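450aa long hypothetical fmu protein (Pyrococcus horikoshii, PDB 2YXL) probably methylates cytosine at carbon 5 in RNA, with S-adenosylmethionine as the methyl donor. Local coordinates at residues P339-G344 against S391-E396. Sequence-based numbering, arbitrary orientation.
With SFG (sinefungin), chain B.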
ATOM      1  N   PRO A 339     -12.783   0.757   2.364  1.00 33.22           N
ATOM      2  CA  PRO A 339     -11.711   0.645   3.343  1.00 33.55           C
ATOM      3  C   PRO A 339     -11.600  -0.812   3.764  1.00 34.01           C
ATOM      4  O   PRO A 339     -12.622  -1.474   3.969  1.00 34.01           O
ATOM      5  CB  PRO A 339     -12.203   1.512   4.513  1.00 33.41           C
ATOM      6  CG  PRO A 339     -13.663   1.706   4.275  1.00 33.19           C
ATOM      7  CD  PRO A 339     -13.810   1.723   2.793  1.00 33.19           C
ATOM      8  N   CYS A 340     -10.377  -1.319   3.856  1.00 34.64           N
ATOM      9  CA  CYS A 340     -10.169  -2.737   4.108  1.00 35.29           C
ATOM     10  C   CYS A 340      -8.868  -2.999   4.853  1.00 35.61           C
ATOM     11  O   CYS A 340      -8.155  -2.062   5.215  1.00 35.67           O
ATOM     12  CB  CYS A 340     -10.212  -3.520   2.790  1.00 35.42           C
ATOM     13  SG  CYS A 340      -8.857  -3.153   1.663  1.00 36.02           S
ATOM     14  N   THR A 341      -8.574  -4.278   5.077  1.00 36.15           N
ATOM     15  CA  THR A 341      -7.366  -4.705   5.788  1.00 36.63           C
ATOM     16  C   THR A 341      -6.070  -4.418   5.026  1.00 36.95           C
ATOM     17  O   THR A 341      -5.011  -4.281   5.640  1.00 37.17           O
ATOM     18  CB  THR A 341      -7.402  -6.214   6.114  1.00 36.70           C
ATOM     19  OG1 THR A 341      -7.684  -6.963   4.922  1.00 36.38           O
ATOM     20  CG2 THR A 341      -8.447  -6.510   7.187  1.00 36.63           C
ATOM     21  N   SER A 342      -6.166  -4.341   3.699  1.00 37.23           N
ATOM     22  CA  SER A 342      -5.011  -4.130   2.806  1.00 37.56           C
ATOM     23  C   SER A 342      -4.089  -5.349   2.683  1.00 37.30           C
ATOM     24  O   SER A 342      -2.960  -5.226   2.206  1.00 37.51           O
ATOM     25  CB  SER A 342      -4.207  -2.879   3.205  1.00 37.68           C
ATOM     26  OG  SER A 342      -4.775  -1.702   2.656  1.00 38.82           O
ATOM     27  N   SER A 343      -4.576  -6.519   3.098  1.00 36.99           N
ATOM     28  CA  SER A 343      -3.777  -7.753   3.116  1.00 36.62           C
ATOM     29  C   SER A 343      -3.180  -8.116   1.753  1.00 36.49           C
ATOM     30  O   SER A 343      -2.128  -8.753   1.677  1.00 36.60           O
ATOM     31  CB  SER A 343      -4.608  -8.921   3.642  1.00 36.50           C
ATOM     32  OG  SER A 343      -5.789  -9.084   2.874  1.00 36.78           O
ATOM     33  N   GLY A 344      -3.857  -7.708   0.684  1.00 36.06           N
ATOM     34  CA  GLY A 344      -3.361  -7.934  -0.667  1.00 35.69           C
ATOM     35  C   GLY A 344      -2.191  -7.048  -1.054  1.00 35.23           C
ATOM     36  O   GLY A 344      -1.578  -7.254  -2.102  1.00 35.18           O
ATOM     37  N   SER A 391      -7.931  -6.527  -0.464  1.00 34.53           N
ATOM     38  CA  SER A 391      -7.790  -7.555   0.557  1.00 34.49           C
ATOM     39  C   SER A 391      -7.945  -8.929  -0.084  1.00 34.61           C
ATOM     40  O   SER A 391      -8.645  -9.078  -1.084  1.00 34.39           O
ATOM     41  CB  SER A 391      -8.841  -7.362   1.652  1.00 34.35           C
ATOM     42  OG  SER A 391      -8.886  -8.482   2.520  1.00 34.07           O
ATOM     43  N   ILE A 392      -7.293  -9.929   0.501  1.00 34.82           N
ATOM     44  CA  ILE A 392      -7.371 -11.295  -0.014  1.00 35.13           C
ATOM     45  C   ILE A 392      -8.336 -12.171   0.785  1.00 35.18           C
ATOM     46  O   ILE A 392      -8.589 -13.318   0.413  1.00 35.28           O
ATOM     47  CB  ILE A 392      -5.983 -11.973  -0.075  1.00 35.21           C
ATOM     48  CG1 ILE A 392      -5.306 -11.946   1.298  1.00 35.40           C
ATOM     49  CG2 ILE A 392      -5.116 -11.311  -1.157  1.00 35.48           C
ATOM     50  CD1 ILE A 392      -4.294 -13.056   1.519  1.00 36.24           C
ATOM     51  N   PHE A 393      -8.874 -11.623   1.873  1.00 35.18           N
ATOM     52  CA  PHE A 393      -9.742 -12.378   2.769  1.00 35.27           C
ATOM     53  C   PHE A 393     -11.162 -12.507   2.233  1.00 35.43           C
ATOM     54  O   PHE A 393     -11.751 -11.529   1.763  1.00 35.52           O
ATOM     55  CB  PHE A 393      -9.768 -11.744   4.163  1.00 35.20           C
ATOM     56  CG  PHE A 393      -8.419 -11.666   4.828  1.00 35.02           C
ATOM     57  CD1 PHE A 393      -7.963 -10.461   5.357  1.00 35.17           C
ATOM     58  CD2 PHE A 393      -7.605 -12.792   4.929  1.00 34.84           C
ATOM     59  CE1 PHE A 393      -6.720 -10.376   5.985  1.00 34.70           C
ATOM     60  CE2 PHE A 393      -6.357 -12.717   5.550  1.00 34.80           C
ATOM     61  CZ  PHE A 393      -5.917 -11.505   6.080  1.00 34.86           C
ATOM     62  N   LYS A 394     -11.705 -13.718   2.316  1.00 35.59           N
ATOM     63  CA  LYS A 394     -13.078 -13.989   1.889  1.00 35.76           C
ATOM     64  C   LYS A 394     -14.094 -13.183   2.696  1.00 35.84           C
ATOM     65  O   LYS A 394     -15.113 -12.757   2.153  1.00 35.83           O
ATOM     66  CB  LYS A 394     -13.395 -15.485   1.987  1.00 35.78           C
ATOM     67  CG  LYS A 394     -12.713 -16.339   0.927  1.00 35.91           C
ATOM     68  CD  LYS A 394     -12.821 -17.818   1.254  1.00 36.15           C
ATOM     69  CE  LYS A 394     -11.978 -18.654   0.304  1.00 36.47           C
ATOM     70  NZ  LYS A 394     -11.927 -20.087   0.716  1.00 36.58           N
ATOM     71  N   GLU A 395     -13.797 -12.969   3.979  1.00 35.98           N
ATOM     72  CA  GLU A 395     -14.666 -12.209   4.890  1.00 36.18           C
ATOM     73  C   GLU A 395     -14.996 -10.798   4.409  1.00 36.00           C
ATOM     74  O   GLU A 395     -16.094 -10.297   4.654  1.00 36.11           O
ATOM     75  CB  GLU A 395     -14.050 -12.137   6.290  1.00 36.32           C
ATOM     76  CG  GLU A 395     -14.493 -13.247   7.242  1.00 37.63           C
ATOM     77  CD  GLU A 395     -13.971 -14.627   6.861  1.00 39.01           C
ATOM     78  OE1 GLU A 395     -14.588 -15.624   7.293  1.00 39.69           O
ATOM     79  OE2 GLU A 395     -12.951 -14.721   6.140  1.00 39.72           O
ATOM     80  N   GLU A 396     -14.043 -10.167   3.731  1.00 35.78           N
ATOM     81  CA  GLU A 396     -14.215  -8.811   3.224  1.00 35.52           C
ATOM     82  C   GLU A 396     -14.751  -8.803   1.799  1.00 35.33           C
ATOM     83  O   GLU A 396     -15.194  -7.767   1.299  1.00 35.09           O
ATOM     84  CB  GLU A 396     -12.884  -8.070   3.268  1.00 35.63           C
ATOM     85  CG  GLU A 396     -12.461  -7.634   4.650  1.00 36.03           C
ATOM     86  CD  GLU A 396     -11.015  -7.196   4.684  1.00 36.87           C
ATOM     87  OE1 GLU A 396     -10.760  -5.985   4.526  1.00 36.79           O
ATOM     88  OE2 GLU A 396     -10.132  -8.065   4.851  1.00 37.27           O
TER
HETATM   89  N   SFG B5748     -10.452   4.625  -3.570  1.00 75.25           N
HETATM   90  CA  SFG B5748      -9.242   5.283  -3.044  1.00 75.30           C
HETATM   91  C   SFG B5748      -8.207   5.468  -4.173  1.00 75.22           C
HETATM   92  O   SFG B5748      -7.356   6.372  -4.028  1.00 75.22           O
HETATM   93  OXT SFG B5748      -8.292   4.713  -5.165  1.00 75.15           O
HETATM   94  CB  SFG B5748      -8.661   4.470  -1.871  1.00 75.33           C
HETATM   95  CG  SFG B5748      -9.631   4.448  -0.675  1.00 75.63           C
HETATM   96  CD  SFG B5748      -9.055   3.721   0.551  1.00 76.08           C
HETATM   97  NE  SFG B5748      -8.836   2.309   0.205  1.00 76.02           N
HETATM   98  C5' SFG B5748     -10.017   3.755   1.759  1.00 77.17           C
HETATM   99  C4' SFG B5748     -10.522   5.169   2.142  1.00 77.98           C
HETATM  100  O4' SFG B5748     -11.817   4.976   2.760  1.00 78.53           O
HETATM  101  C3' SFG B5748      -9.664   5.882   3.203  1.00 78.30           C
HETATM  102  O3' SFG B5748      -9.196   7.124   2.660  1.00 77.81           O
HETATM  103  C2' SFG B5748     -10.628   6.129   4.373  1.00 78.74           C
HETATM  104  O2' SFG B5748     -10.428   7.427   4.947  1.00 78.56           O
HETATM  105  C1' SFG B5748     -11.979   6.081   3.669  1.00 79.37           C
HETATM  106  N9  SFG B5748     -13.140   5.785   4.559  1.00 79.66           N
HETATM  107  C8  SFG B5748     -13.198   4.850   5.511  1.00 79.80           C
HETATM  108  N7  SFG B5748     -14.400   4.871   6.088  1.00 79.87           N
HETATM  109  C5  SFG B5748     -15.115   5.826   5.501  1.00 79.96           C
HETATM  110  C6  SFG B5748     -16.411   6.306   5.674  1.00 79.83           C
HETATM  111  N6  SFG B5748     -17.215   5.781   6.596  1.00 79.71           N
HETATM  112  N1  SFG B5748     -16.842   7.313   4.893  1.00 79.73           N
HETATM  113  C2  SFG B5748     -16.051   7.845   3.970  1.00 79.81           C
HETATM  114  N3  SFG B5748     -14.811   7.409   3.782  1.00 79.86           N
HETATM  115  C4  SFG B5748     -14.317   6.405   4.528  1.00 79.86           C
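Two loops at the predicted active site of this RsmB/NOP-family methyltransferase meet here, the one carrying Cys340 and the one that carries Cys390, the predicted nucleophile, and Glu396 pins them together. Its carboxylate faces Thr341 with both oxygens: OE1 accepts from Thr341 N at 2.8 Å (N-H...O 161°) and OE2 from Thr341 OG1 at 2.7 Å, each through its syn lone pair. Thr341 OG1 sits between its own backbone N and carbonyl carbon (chi1 52°), which turns the hydroxyl to OE2 beside the backbone N-H. Glu396 OE2 takes a second bond from Ser391 OG, 2.7 Å away, which arrives from above the carboxylate plane. That same Ser391 OG accepts from Phe393 N at 3.2 Å, forming an ST turn, so one chain of bonds runs from Thr341 through Glu396 into the turn. With Gln368 also bonded to OE1, the carboxylate is gripped by four donors, and an alanine here would probably leave Thr341 N and OG1 without their acceptor and let the Cys340 loop shift. Farther along, Ile392 N donates almost straight to Ser343 OG (2.9 Å, 170°). This hydroxyl also lies 3.4 Å above the Phe393 ring plane, toward the rim, while Ser343 CB rests 3.5 Å from Phe393 CE1. At the other end of the loop, Pro339 CG touches C8 of the sinefungin adenine at 3.4 Å. The loops follow the parallel neighbours 331-337 and 383-389 of the Rossmann-like sheet; helix 361-376 flanks Cys340 and Phe393, and helix 159-169 packs on Ile392 and Phe393.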